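Local coordinates for protein yciO (Escherichia coli, PDB 1K7J) that is of unknown function but belongs to the SUA5 family and probably binds double-stranded RNA, at residues A[30-35]-A[66-71]; A[72-77]-A[137-142]; A[36-41]-A[155-160]; A[77-82]-A[119-124]; A[21-26]-A[168-173]. All blocks are in the same frame, centred on the assembly; numbering follows the deposited sequence.

How the interactions relate
Starting from the N terminus, helix 14-25 supplies residues 21-26, whose partner 168-173 comes so late that interaction 5 closes the longest loop and encloses the other four. Strand 30-34 and strand 37-43 follow as a hairpin and open interactions 1 and 3. These two cross, because 66-71 closes interaction 1 before 155-160 closes interaction 3. Helix 72-78 then begins interactions 2 and 4, which share Thr77; interaction 4, closed by 119-124, lies within interaction 2, closed by 137-142, and both fall inside interaction 3. Together the contacts join one mixed sheet, strand to distant strand, to the helices packed against it.

Interaction 1: A[30-35]-A[66-71]; sequences IVYPTD and TLMCRD
Tyr32 and selenomethionine Met68 approach from opposite directions and carry most of this buried contact, with Thr34 adding a methyl group at its margin. The packing of the phenol end is close. Met68 has CG anti to its backbone N (chi1 -159°), and bends at the next two torsions carry CE back beside CG, wrapping the chain round the hydroxyl: Tyr32 OH lies 3.1 Å from Met68 CE, with Met68 CG equally near, and 3.3 Å from Met68 CB. The selenium stands farther off, 3.9 Å between Met68 SE and Tyr32 OH. A flexible, unbranched chain suits this place because it can fold to the shape of a rigid phenol.

Purely apolar contact is lighter. Met68 CE reaches Tyr32 CZ at 3.9 Å, obliquely to the ring, and Thr34 CG2 at 4.0 Å.

The polar atoms find partners on other strands of the sheet. Tyr32 OH is hydrogen-bonded to Ser142 OG of strand 140-144, while Thr34 OG1 turns to Gly37 O and helps tie the hairpin end. A phenylalanine in place of Tyr32 would probably leave Ser142 OG without this partner and open a gap in the crook of Met68.

Strands 30-34 and 66-68 are not neighbours: 37-43 and 140-144 run between them, yet Thr34 CA and Met68 CA are 9.7 Å apart. Helix 127-136 covers the pair through Leu132 and Leu133. Side chains reaching over intervening strands under a helix are consistent with the strongly twisted alpha/beta sheet of the YrdC-like fold.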
# COMPACT_ATOMS: atom_id res chain seq x y z
N ILE A 30 -3.14 -8.19 -7.10
CA ILE A 30 -4.42 -7.49 -7.21
C ILE A 30 -4.28 -5.98 -7.19
O ILE A 30 -3.27 -5.44 -6.76
CB ILE A 30 -5.39 -7.89 -6.08
CG1 ILE A 30 -4.96 -7.23 -4.76
CG2 ILE A 30 -5.41 -9.41 -5.91
CD1 ILE A 30 -5.95 -7.43 -3.62
N VAL A 31 -5.33 -5.32 -7.68
CA VAL A 31 -5.40 -3.87 -7.66
C VAL A 31 -6.57 -3.60 -6.73
O VAL A 31 -7.66 -4.16 -6.91
CB VAL A 31 -5.70 -3.28 -9.06
CG1 VAL A 31 -6.01 -1.79 -8.94
CG2 VAL A 31 -4.51 -3.50 -9.98
N TYR A 32 -6.35 -2.77 -5.72
CA TYR A 32 -7.42 -2.47 -4.78
C TYR A 32 -7.43 -1.00 -4.40
O TYR A 32 -6.41 -0.32 -4.46
CB TYR A 32 -7.28 -3.33 -3.52
CG TYR A 32 -6.04 -3.09 -2.69
CD1 TYR A 32 -4.80 -3.59 -3.09
CD2 TYR A 32 -6.11 -2.39 -1.49
CE1 TYR A 32 -3.66 -3.40 -2.30
CE2 TYR A 32 -4.98 -2.19 -0.70
CZ TYR A 32 -3.76 -2.70 -1.11
OH TYR A 32 -2.65 -2.53 -0.30
N PRO A 33 -8.60 -0.48 -4.00
CA PRO A 33 -8.72 0.92 -3.62
C PRO A 33 -8.22 1.25 -2.22
O PRO A 33 -8.34 0.44 -1.31
CB PRO A 33 -10.22 1.17 -3.75
CG PRO A 33 -10.78 -0.14 -3.26
CD PRO A 33 -9.91 -1.16 -3.96
N THR A 34 -7.66 2.45 -2.06
CA THR A 34 -7.22 2.92 -0.75
C THR A 34 -7.77 4.34 -0.65
O THR A 34 -8.38 4.84 -1.60
CB THR A 34 -5.67 2.99 -0.60
OG1 THR A 34 -5.16 4.12 -1.32
CG2 THR A 34 -5.02 1.71 -1.10
N ASP A 35 -7.56 4.98 0.48
CA ASP A 35 -8.03 6.35 0.68
C ASP A 35 -7.26 7.32 -0.22
O ASP A 35 -7.73 8.43 -0.50
CB ASP A 35 -7.84 6.76 2.13
CG ASP A 35 -6.43 6.52 2.62
OD1 ASP A 35 -6.13 5.37 3.01
OD2 ASP A 35 -5.62 7.46 2.57
N THR A 66 5.98 -0.90 -0.08
CA THR A 66 5.06 -0.45 0.95
C THR A 66 4.40 -1.66 1.59
O THR A 66 4.08 -2.63 0.91
CB THR A 66 3.94 0.44 0.36
OG1 THR A 66 4.52 1.63 -0.19
CG2 THR A 66 2.94 0.83 1.44
N LEU A 67 4.23 -1.61 2.90
CA LEU A 67 3.52 -2.67 3.60
C LEU A 67 2.23 -2.00 4.03
O LEU A 67 2.25 -1.03 4.79
CB LEU A 67 4.30 -3.18 4.81
CG LEU A 67 5.53 -4.05 4.54
CD1 LEU A 67 6.08 -4.56 5.86
CD2 LEU A 67 5.16 -5.22 3.63
N MSE A 68 1.11 -2.49 3.50
CA MSE A 68 -0.21 -1.96 3.83
C MSE A 68 -0.61 -2.67 5.12
O MSE A 68 -0.85 -3.88 5.12
CB MSE A 68 -1.18 -2.27 2.68
CG MSE A 68 -2.43 -1.41 2.61
SE MSE A 68 -2.06 0.46 2.14
CE MSE A 68 -1.56 0.27 0.25
N CYS A 69 -0.69 -1.91 6.22
CA CYS A 69 -0.99 -2.45 7.54
C CYS A 69 -2.37 -2.11 8.09
O CYS A 69 -2.92 -1.05 7.82
CB CYS A 69 0.06 -1.99 8.54
SG CYS A 69 1.76 -2.42 8.10
N ARG A 70 -2.90 -3.02 8.90
CA ARG A 70 -4.21 -2.86 9.51
C ARG A 70 -4.31 -1.64 10.42
O ARG A 70 -5.27 -0.88 10.36
CB ARG A 70 -4.57 -4.12 10.31
CG ARG A 70 -5.96 -4.11 10.92
CD ARG A 70 -7.03 -4.31 9.86
NE ARG A 70 -8.37 -4.27 10.44
CZ ARG A 70 -8.84 -5.17 11.30
NH1 ARG A 70 -8.09 -6.19 11.68
NH2 ARG A 70 -10.07 -5.04 11.80
N ASP A 71 -3.30 -1.47 11.27
CA ASP A 71 -3.29 -0.37 12.23
C ASP A 71 -1.87 -0.10 12.72
O ASP A 71 -0.92 -0.74 12.27
CB ASP A 71 -4.19 -0.71 13.41
CG ASP A 71 -3.97 -2.13 13.92
OD1 ASP A 71 -2.83 -2.63 13.84
OD2 ASP A 71 -4.94 -2.74 14.43

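Interaction 2: A[72-77]-A[137-142]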
# COMPACT_ATOMS: atom_id res chain seq x y z
N LEU A 72 -1.74 0.84 13.65
CA LEU A 72 -0.43 1.20 14.19
C LEU A 72 0.24 0.01 14.88
O LEU A 72 1.45 -0.15 14.81
CB LEU A 72 -0.56 2.38 15.16
CG LEU A 72 0.74 2.92 15.75
CD1 LEU A 72 1.68 3.36 14.63
CD2 LEU A 72 0.43 4.09 16.67
N SER A 73 -0.55 -0.82 15.56
CA SER A 73 -0.00 -1.98 16.25
C SER A 73 0.70 -2.90 15.25
O SER A 73 1.83 -3.33 15.48
CB SER A 73 -1.11 -2.76 16.96
OG SER A 73 -0.60 -3.95 17.55
N GLU A 74 0.03 -3.21 14.14
CA GLU A 74 0.63 -4.08 13.14
C GLU A 74 1.84 -3.39 12.52
O GLU A 74 2.85 -4.03 12.26
CB GLU A 74 -0.39 -4.43 12.05
CG GLU A 74 0.19 -5.37 11.00
CD GLU A 74 -0.88 -6.09 10.21
OE1 GLU A 74 -1.49 -5.47 9.30
OE2 GLU A 74 -1.13 -7.28 10.50
N LEU A 75 1.73 -2.09 12.28
CA LEU A 75 2.83 -1.34 11.71
C LEU A 75 4.05 -1.46 12.62
O LEU A 75 5.18 -1.65 12.15
CB LEU A 75 2.43 0.14 11.55
CG LEU A 75 3.47 1.11 10.97
CD1 LEU A 75 2.75 2.30 10.34
CD2 LEU A 75 4.43 1.58 12.06
N SER A 76 3.82 -1.38 13.92
CA SER A 76 4.89 -1.47 14.92
C SER A 76 5.47 -2.87 15.07
O SER A 76 6.47 -3.06 15.76
CB SER A 76 4.37 -0.96 16.26
OG SER A 76 3.93 0.38 16.14
N THR A 77 4.83 -3.84 14.43
CA THR A 77 5.29 -5.22 14.48
C THR A 77 6.25 -5.45 13.32
O THR A 77 7.22 -6.21 13.44
CB THR A 77 4.10 -6.20 14.34
OG1 THR A 77 3.16 -5.96 15.40
CG2 THR A 77 4.58 -7.64 14.41
N GLY A 137 -5.11 -11.02 7.57
CA GLY A 137 -4.49 -11.33 8.85
C GLY A 137 -3.07 -10.82 9.04
O GLY A 137 -2.50 -10.96 10.12
N GLU A 138 -2.51 -10.23 7.99
CA GLU A 138 -1.16 -9.67 8.06
C GLU A 138 -1.07 -8.59 6.99
O GLU A 138 -2.00 -8.42 6.19
CB GLU A 138 -0.10 -10.76 7.82
CG GLU A 138 -0.19 -11.46 6.47
CD GLU A 138 0.97 -12.42 6.24
OE1 GLU A 138 1.62 -12.83 7.23
OE2 GLU A 138 1.23 -12.77 5.07
N PRO A 139 0.05 -7.85 6.95
CA PRO A 139 0.21 -6.79 5.95
C PRO A 139 0.21 -7.32 4.52
O PRO A 139 0.48 -8.49 4.28
CB PRO A 139 1.56 -6.16 6.31
CG PRO A 139 1.66 -6.41 7.77
CD PRO A 139 1.17 -7.83 7.90
N MSE A 140 -0.09 -6.43 3.59
CA MSE A 140 -0.10 -6.76 2.18
C MSE A 140 1.05 -6.00 1.54
O MSE A 140 1.20 -4.81 1.76
CB MSE A 140 -1.44 -6.33 1.57
CG MSE A 140 -1.62 -6.61 0.10
SE MSE A 140 -3.47 -7.01 -0.31
CE MSE A 140 -4.33 -5.54 0.58
N LEU A 141 1.90 -6.70 0.78
CA LEU A 141 3.00 -6.03 0.10
C LEU A 141 2.32 -5.19 -0.97
O LEU A 141 1.51 -5.71 -1.75
CB LEU A 141 3.94 -7.04 -0.55
CG LEU A 141 5.02 -6.41 -1.44
CD1 LEU A 141 5.91 -5.49 -0.61
CD2 LEU A 141 5.84 -7.52 -2.08
N SER A 142 2.63 -3.90 -1.02
CA SER A 142 1.97 -3.03 -1.98
C SER A 142 2.84 -1.89 -2.50
O SER A 142 3.99 -1.74 -2.11
CB SER A 142 0.73 -2.40 -1.33
OG SER A 142 -0.09 -3.37 -0.71
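The carboxylate of Glu74 lies obliquely across the ring of Pro139. Pro139 CG sits almost directly above Glu74 CD, off the carboxylate plane, at 3.5 Å, and Pro139 CD is 3.5 Å from Glu74 OE2. The methylenes join in, Glu74 CG meeting Pro139 CG at 3.7 Å. With CG anti to the backbone N (chi1 -178°) and the chain extended beyond it, the side chain spans from helix to loop, where Glu74 OE2 also comes within 3.4 Å of Glu138 CA. The compact, apolar proline ring packs on the face of the carboxylate, which can accept such a neighbour because Glu74 OE1 has its hydrogen bond from Arg70 N.

Glu74 belongs to the first turn of helix 72-78, whose N-cap is Asp71, and Asp71 OD1 takes the Glu74 N-H. A negative group at this helix end would probably be favoured by the helix dipole. The opposing loop joins helix 127-136 to strand 140-144; Gly137, with a positive phi of 91°, ends that helix. An alanine at Glu74 would lack the carboxylate, which is likely to leave Arg70 N without its acceptor and Pro139 with less cover.

On the helix itself, Ser76 OG returns to Leu72 O (2.9 Å) from the opposite face of the carbonyl to Ser76 N, and Thr77 OG1 bonds Ser73 O at 2.9 Å.

Interaction 3: A[36-41]-A[155-160]; sequences SGYALG and SDPEEI
Tyr38 projects from strand 37-43 into a notch formed by Ser155, Pro157 and Ile160. Its CB is the first atom to meet the helix, 3.7 Å from Ile160 CD1. The same methyl then lies over one face of the ring, closest at Tyr38 CG (3.4 Å from Ile160 CD1) and almost as near at Tyr38 CD2; isoleucine, with its chain extended to CD1 (chi2 175°), is long enough to deliver that methyl from the helix. Farther out, Tyr38 CE2 has Ser155 O near the ring plane, at the edge, 3.5 Å away. Tyr38 CZ is 4.0 Å from Pro157 CB, which stands obliquely to the ring, and Tyr38 OH is 3.6 Å from that same CB. The hydroxyl is fixed by hydrogen bonds to Gly174 N and Gly175 O.

The helix meeting the ring is capped by Asp156, whose OD1 accepts from Glu158 N (2.8 Å) and Glu159 N (3.2 Å); Pro157, lacking an N-H, fits the first turn well. Helix 157-164 connects parallel strands 140-144 and 170-173, with strands 30-34 and 37-43 between them, and so packs on the sheet as the helix of a beta-alpha-beta crossover.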
# COMPACT_ATOMS: atom_id res chain seq x y z
N SER A 36 -6.07 6.92 -0.66
CA SER A 36 -5.24 7.76 -1.52
C SER A 36 -4.91 7.07 -2.84
O SER A 36 -3.75 6.74 -3.11
CB SER A 36 -3.94 8.13 -0.79
OG SER A 36 -4.21 8.82 0.42
N GLY A 37 -5.93 6.86 -3.66
CA GLY A 37 -5.74 6.22 -4.96
C GLY A 37 -5.71 4.71 -4.92
O GLY A 37 -5.73 4.09 -3.85
N TYR A 38 -5.67 4.10 -6.10
CA TYR A 38 -5.61 2.65 -6.19
C TYR A 38 -4.20 2.17 -5.91
O TYR A 38 -3.24 2.92 -6.04
CB TYR A 38 -6.08 2.19 -7.58
CG TYR A 38 -7.59 2.07 -7.67
CD1 TYR A 38 -8.23 0.91 -7.24
CD2 TYR A 38 -8.37 3.14 -8.11
CE1 TYR A 38 -9.62 0.81 -7.26
CE2 TYR A 38 -9.77 3.04 -8.13
CZ TYR A 38 -10.38 1.88 -7.70
OH TYR A 38 -11.76 1.78 -7.70
N ALA A 39 -4.07 0.91 -5.51
CA ALA A 39 -2.77 0.34 -5.19
C ALA A 39 -2.65 -1.09 -5.69
O ALA A 39 -3.66 -1.74 -5.98
CB ALA A 39 -2.55 0.37 -3.67
N LEU A 40 -1.42 -1.56 -5.80
CA LEU A 40 -1.14 -2.93 -6.21
C LEU A 40 -0.84 -3.70 -4.93
O LEU A 40 -0.25 -3.14 -4.00
CB LEU A 40 0.09 -2.99 -7.12
CG LEU A 40 -0.05 -2.47 -8.55
CD1 LEU A 40 1.33 -2.20 -9.13
CD2 LEU A 40 -0.81 -3.49 -9.39
N GLY A 41 -1.25 -4.96 -4.86
CA GLY A 41 -0.99 -5.73 -3.67
C GLY A 41 -0.80 -7.22 -3.91
O GLY A 41 -1.29 -7.77 -4.89
N SER A 155 -6.99 6.48 -10.72
CA SER A 155 -8.17 6.62 -9.88
C SER A 155 -9.46 6.10 -10.49
O SER A 155 -10.47 5.99 -9.80
CB SER A 155 -8.36 8.09 -9.51
OG SER A 155 -8.56 8.87 -10.69
N ASP A 156 -9.42 5.79 -11.79
CA ASP A 156 -10.59 5.30 -12.53
C ASP A 156 -10.46 3.78 -12.71
O ASP A 156 -9.61 3.32 -13.47
CB ASP A 156 -10.63 5.99 -13.90
CG ASP A 156 -11.86 5.62 -14.70
OD1 ASP A 156 -12.34 4.47 -14.58
OD2 ASP A 156 -12.33 6.48 -15.48
N PRO A 157 -11.31 3.00 -12.02
CA PRO A 157 -11.26 1.54 -12.13
C PRO A 157 -11.45 0.97 -13.54
O PRO A 157 -10.92 -0.09 -13.86
CB PRO A 157 -12.34 1.08 -11.15
CG PRO A 157 -13.32 2.21 -11.18
CD PRO A 157 -12.43 3.43 -11.17
N GLU A 158 -12.22 1.67 -14.37
CA GLU A 158 -12.43 1.20 -15.73
C GLU A 158 -11.17 1.44 -16.57
O GLU A 158 -10.82 0.63 -17.42
CB GLU A 158 -13.64 1.91 -16.36
CG GLU A 158 -14.98 1.37 -15.88
CD GLU A 158 -15.14 -0.12 -16.13
OE1 GLU A 158 -14.69 -0.60 -17.19
OE2 GLU A 158 -15.72 -0.82 -15.27
N GLU A 159 -10.50 2.56 -16.31
CA GLU A 159 -9.26 2.88 -17.01
C GLU A 159 -8.22 1.85 -16.59
O GLU A 159 -7.42 1.38 -17.40
CB GLU A 159 -8.80 4.30 -16.65
CG GLU A 159 -7.52 4.78 -17.33
CD GLU A 159 -6.25 4.19 -16.72
OE1 GLU A 159 -6.12 4.21 -15.48
OE2 GLU A 159 -5.38 3.73 -17.49
N ILE A 160 -8.23 1.50 -15.31
CA ILE A 160 -7.29 0.52 -14.78
C ILE A 160 -7.51 -0.84 -15.44
O ILE A 160 -6.55 -1.53 -15.79
CB ILE A 160 -7.46 0.38 -13.24
CG1 ILE A 160 -7.01 1.69 -12.57
CG2 ILE A 160 -6.66 -0.80 -12.73
CD1 ILE A 160 -7.22 1.73 -11.07

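Interaction 4: A[77-82]-A[119-124]; sequences TYSFVD and IGMRVP
Tyr78 and Ser79, where helix 72-78 ends, lean on selenomethionine Met121 of strand 118-122. The contact is almost wholly van der Waals packing. Met121 CE rests 3.6 Å from Tyr78 CB, while Met121 CG lies 3.7 Å from Ser79 OG and Met121 SE 4.0 Å from Ser79 CB. Bends at chi2 (-55°) and chi3 (-70°) fold the Met121 chain so that its methyl, selenium and CG all meet the two adjoining residues. Only the root of Tyr78 takes part, its ring leading away to Pro139. A small serine beside it lets the bulky selenium chain come close.

Strand 118-122 lies between strands 66-68 and 97-102 in the mixed sheet, and helix 72-78 packs on one face of it. Leu75 of the helix also touches Met121, as does Leu101 of the adjacent strand 97-102. The next side chain along the strand, Arg122, goes to the other face and bonds Ser144 OG.

Hydrogen bonds hold the helix end and the chain beyond it. Ser79 OG bonds Leu75 O one turn back, so the hydroxyl is satisfied although its neighbour Met121 is apolar. Phe80 pairs with Lys102 through the backbone, and Asp82, the N-cap of helix 83-90, offers OD1 to Ala85 N.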
# COMPACT_ATOMS: atom_id res chain seq x y z
N THR A 77 4.83 -3.84 14.43
CA THR A 77 5.29 -5.22 14.48
C THR A 77 6.25 -5.45 13.32
O THR A 77 7.22 -6.21 13.44
CB THR A 77 4.10 -6.20 14.34
OG1 THR A 77 3.16 -5.96 15.40
CG2 THR A 77 4.58 -7.64 14.41
N TYR A 78 5.99 -4.79 12.20
CA TYR A 78 6.81 -4.94 11.01
C TYR A 78 7.89 -3.90 10.79
O TYR A 78 8.67 -4.01 9.84
CB TYR A 78 5.90 -5.03 9.77
CG TYR A 78 5.15 -6.33 9.69
CD1 TYR A 78 4.07 -6.59 10.54
CD2 TYR A 78 5.55 -7.34 8.81
CE1 TYR A 78 3.41 -7.82 10.52
CE2 TYR A 78 4.90 -8.57 8.78
CZ TYR A 78 3.84 -8.81 9.64
OH TYR A 78 3.21 -10.03 9.61
N SER A 79 7.95 -2.88 11.64
CA SER A 79 8.99 -1.86 11.50
C SER A 79 9.46 -1.43 12.88
O SER A 79 8.76 -1.63 13.87
CB SER A 79 8.47 -0.65 10.71
OG SER A 79 7.39 -0.02 11.37
N PHE A 80 10.66 -0.86 12.94
CA PHE A 80 11.22 -0.39 14.21
C PHE A 80 10.70 1.01 14.48
O PHE A 80 10.99 1.96 13.75
CB PHE A 80 12.74 -0.40 14.15
CG PHE A 80 13.34 -1.79 14.11
CD1 PHE A 80 13.22 -2.64 15.21
CD2 PHE A 80 14.03 -2.23 12.99
CE1 PHE A 80 13.78 -3.92 15.18
CE2 PHE A 80 14.59 -3.51 12.95
CZ PHE A 80 14.47 -4.35 14.05
N VAL A 81 9.92 1.13 15.55
CA VAL A 81 9.31 2.40 15.93
C VAL A 81 9.82 2.93 17.26
O VAL A 81 9.65 2.29 18.29
CB VAL A 81 7.77 2.23 16.02
CG1 VAL A 81 7.11 3.57 16.36
CG2 VAL A 81 7.23 1.68 14.70
N ASP A 82 10.47 4.09 17.24
CA ASP A 82 10.96 4.68 18.48
C ASP A 82 9.99 5.76 18.95
O ASP A 82 8.95 5.97 18.33
CB ASP A 82 12.38 5.26 18.31
CG ASP A 82 12.46 6.37 17.26
OD1 ASP A 82 11.42 6.94 16.87
OD2 ASP A 82 13.60 6.68 16.84
N ILE A 119 11.50 0.45 4.44
CA ILE A 119 10.30 0.08 3.71
C ILE A 119 9.20 1.04 4.16
O ILE A 119 9.21 1.52 5.29
CB ILE A 119 9.90 -1.40 3.98
CG1 ILE A 119 8.70 -1.78 3.11
CG2 ILE A 119 9.62 -1.61 5.46
CD1 ILE A 119 8.50 -3.29 2.99
N GLY A 120 8.28 1.34 3.25
CA GLY A 120 7.20 2.26 3.58
C GLY A 120 6.08 1.55 4.32
O GLY A 120 5.66 0.46 3.93
N MSE A 121 5.60 2.17 5.40
CA MSE A 121 4.53 1.61 6.20
C MSE A 121 3.30 2.48 5.96
O MSE A 121 3.37 3.71 6.04
CB MSE A 121 4.92 1.62 7.68
CG MSE A 121 6.28 0.95 7.96
SE MSE A 121 6.40 -0.88 7.29
CE MSE A 121 5.19 -1.70 8.54
N ARG A 122 2.17 1.84 5.67
CA ARG A 122 0.96 2.59 5.35
C ARG A 122 -0.31 1.95 5.89
O ARG A 122 -0.59 0.78 5.62
CB ARG A 122 0.90 2.72 3.83
CG ARG A 122 -0.27 3.46 3.22
CD ARG A 122 -0.03 3.53 1.72
NE ARG A 122 -1.21 3.91 0.94
CZ ARG A 122 -1.20 4.02 -0.39
NH1 ARG A 122 -0.08 3.77 -1.06
NH2 ARG A 122 -2.30 4.37 -1.04
N VAL A 123 -1.07 2.72 6.65
CA VAL A 123 -2.34 2.25 7.21
C VAL A 123 -3.45 2.95 6.44
O VAL A 123 -3.63 4.16 6.56
CB VAL A 123 -2.47 2.62 8.71
CG1 VAL A 123 -3.81 2.15 9.24
CG2 VAL A 123 -1.33 2.00 9.51
N PRO A 124 -4.22 2.20 5.63
CA PRO A 124 -5.31 2.78 4.85
C PRO A 124 -6.53 3.05 5.72
O PRO A 124 -6.75 2.37 6.71
CB PRO A 124 -5.57 1.72 3.78
CG PRO A 124 -5.34 0.45 4.54
CD PRO A 124 -4.10 0.75 5.37

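Interaction 5: A[21-26]-A[168-173]; sequences VEIVRK and VDLIIH
Ile23 and Leu170 make the closer part of this contact, their side chains crossing at about a right angle. Ile23 CD1 lies 3.9 Å from Leu170 CD2 and 4.1 Å from Leu170 CB. The long arm of the isoleucine extends from the helix (chi2 168°) to bring CD1 over the leucine, and two branched aliphatic chains fill the gap between helix and sheet without needing any polar partner.

Toward the strand's start the fit is looser: Ile23 CG2 approaches Asp169 CB at 4.3 Å, an aliphatic touch by a residue whose polar end is occupied otherwise. Asp169 OD2 accepts from Val29 N and forms a salt bridge with Arg52, so a carboxylate suits this partly exposed margin. The solvent side is more polar still: Arg25 and, just past the helix end, Lys26 are exposed, with Lys26 NZ in a long salt bridge, 3.9 Å, to Glu22 OE2.

Helix 14-25 links parallel strands 3-6 and 30-34, with strand 170-173 lying between them, a beta-alpha-beta crossover. Ile30 packs against both Ile23 and Leu170, whereas Ile171 turns to the other face and meets Ile160 of helix 157-164, so strand 170-173 is sandwiched between two helices.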
# COMPACT_ATOMS: atom_id res chain seq x y z
N VAL A 21 -9.10 -12.05 -1.00
CA VAL A 21 -8.03 -12.50 -0.12
C VAL A 21 -7.53 -13.89 -0.51
O VAL A 21 -6.34 -14.19 -0.40
CB VAL A 21 -8.49 -12.48 1.36
CG1 VAL A 21 -7.48 -13.21 2.24
CG2 VAL A 21 -8.62 -11.03 1.83
N GLU A 22 -8.44 -14.75 -0.96
CA GLU A 22 -8.02 -16.09 -1.36
C GLU A 22 -7.11 -16.00 -2.58
O GLU A 22 -6.16 -16.78 -2.72
CB GLU A 22 -9.23 -16.98 -1.65
CG GLU A 22 -8.86 -18.44 -1.86
CD GLU A 22 -7.92 -18.96 -0.79
OE1 GLU A 22 -8.27 -18.89 0.41
OE2 GLU A 22 -6.82 -19.44 -1.14
N ILE A 23 -7.40 -15.05 -3.46
CA ILE A 23 -6.58 -14.85 -4.65
C ILE A 23 -5.18 -14.40 -4.20
O ILE A 23 -4.17 -14.86 -4.72
CB ILE A 23 -7.21 -13.80 -5.59
CG1 ILE A 23 -8.46 -14.41 -6.25
CG2 ILE A 23 -6.20 -13.33 -6.63
CD1 ILE A 23 -9.35 -13.41 -6.97
N VAL A 24 -5.14 -13.51 -3.21
CA VAL A 24 -3.87 -13.02 -2.68
C VAL A 24 -3.09 -14.17 -2.04
O VAL A 24 -1.88 -14.31 -2.25
CB VAL A 24 -4.09 -11.90 -1.63
CG1 VAL A 24 -2.78 -11.57 -0.91
CG2 VAL A 24 -4.63 -10.66 -2.32
N ARG A 25 -3.77 -15.00 -1.25
CA ARG A 25 -3.12 -16.12 -0.58
C ARG A 25 -2.53 -17.12 -1.55
O ARG A 25 -1.54 -17.79 -1.24
CB ARG A 25 -4.11 -16.80 0.38
CG ARG A 25 -4.29 -16.04 1.68
CD ARG A 25 -5.42 -16.58 2.55
NE ARG A 25 -5.46 -15.89 3.84
CZ ARG A 25 -6.50 -15.90 4.66
NH1 ARG A 25 -7.61 -16.54 4.35
NH2 ARG A 25 -6.42 -15.25 5.82
N LYS A 26 -3.12 -17.23 -2.74
CA LYS A 26 -2.63 -18.16 -3.75
C LYS A 26 -1.49 -17.57 -4.57
O LYS A 26 -1.03 -18.18 -5.54
CB LYS A 26 -3.77 -18.59 -4.66
CG LYS A 26 -4.80 -19.47 -3.98
CD LYS A 26 -5.91 -19.86 -4.94
CE LYS A 26 -6.90 -20.81 -4.29
NZ LYS A 26 -6.25 -22.10 -3.90
N VAL A 168 -2.67 -8.29 -14.24
CA VAL A 168 -3.00 -8.57 -12.85
C VAL A 168 -4.07 -9.64 -12.77
O VAL A 168 -4.74 -9.94 -13.76
CB VAL A 168 -3.47 -7.29 -12.11
CG1 VAL A 168 -2.36 -6.25 -12.13
CG2 VAL A 168 -4.73 -6.75 -12.75
N ASP A 169 -4.24 -10.22 -11.59
CA ASP A 169 -5.20 -11.30 -11.40
C ASP A 169 -6.58 -10.86 -10.92
O ASP A 169 -7.57 -11.55 -11.14
CB ASP A 169 -4.59 -12.33 -10.44
CG ASP A 169 -3.22 -12.79 -10.90
OD1 ASP A 169 -3.11 -13.24 -12.07
OD2 ASP A 169 -2.26 -12.70 -10.12
N LEU A 170 -6.63 -9.71 -10.26
CA LEU A 170 -7.89 -9.19 -9.77
C LEU A 170 -7.84 -7.68 -9.68
O LEU A 170 -6.81 -7.11 -9.30
CB LEU A 170 -8.22 -9.75 -8.39
CG LEU A 170 -9.42 -9.09 -7.68
CD1 LEU A 170 -10.70 -9.42 -8.43
CD2 LEU A 170 -9.50 -9.57 -6.24
N ILE A 171 -8.94 -7.04 -10.04
CA ILE A 171 -9.06 -5.60 -9.93
C ILE A 171 -10.35 -5.38 -9.16
O ILE A 171 -11.41 -5.86 -9.56
CB ILE A 171 -9.18 -4.91 -11.30
CG1 ILE A 171 -7.86 -5.05 -12.06
CG2 ILE A 171 -9.52 -3.43 -11.10
CD1 ILE A 171 -7.92 -4.54 -13.50
N ILE A 172 -10.24 -4.70 -8.02
CA ILE A 172 -11.41 -4.42 -7.21
C ILE A 172 -11.88 -3.01 -7.51
O ILE A 172 -11.16 -2.05 -7.26
CB ILE A 172 -11.11 -4.52 -5.70
CG1 ILE A 172 -10.78 -5.97 -5.33
CG2 ILE A 172 -12.30 -4.03 -4.89
CD1 ILE A 172 -10.32 -6.14 -3.89
N HIS A 173 -13.08 -2.90 -8.07
CA HIS A 173 -13.67 -1.61 -8.38
C HIS A 173 -14.24 -1.09 -7.06
O HIS A 173 -15.18 -1.67 -6.51
CB HIS A 173 -14.80 -1.81 -9.40
CG HIS A 173 -15.53 -0.55 -9.77
ND1 HIS A 173 -16.09 0.29 -8.84
CD2 HIS A 173 -15.84 -0.03 -10.98
CE1 HIS A 173 -16.72 1.27 -9.46
NE2 HIS A 173 -16.58 1.10 -10.76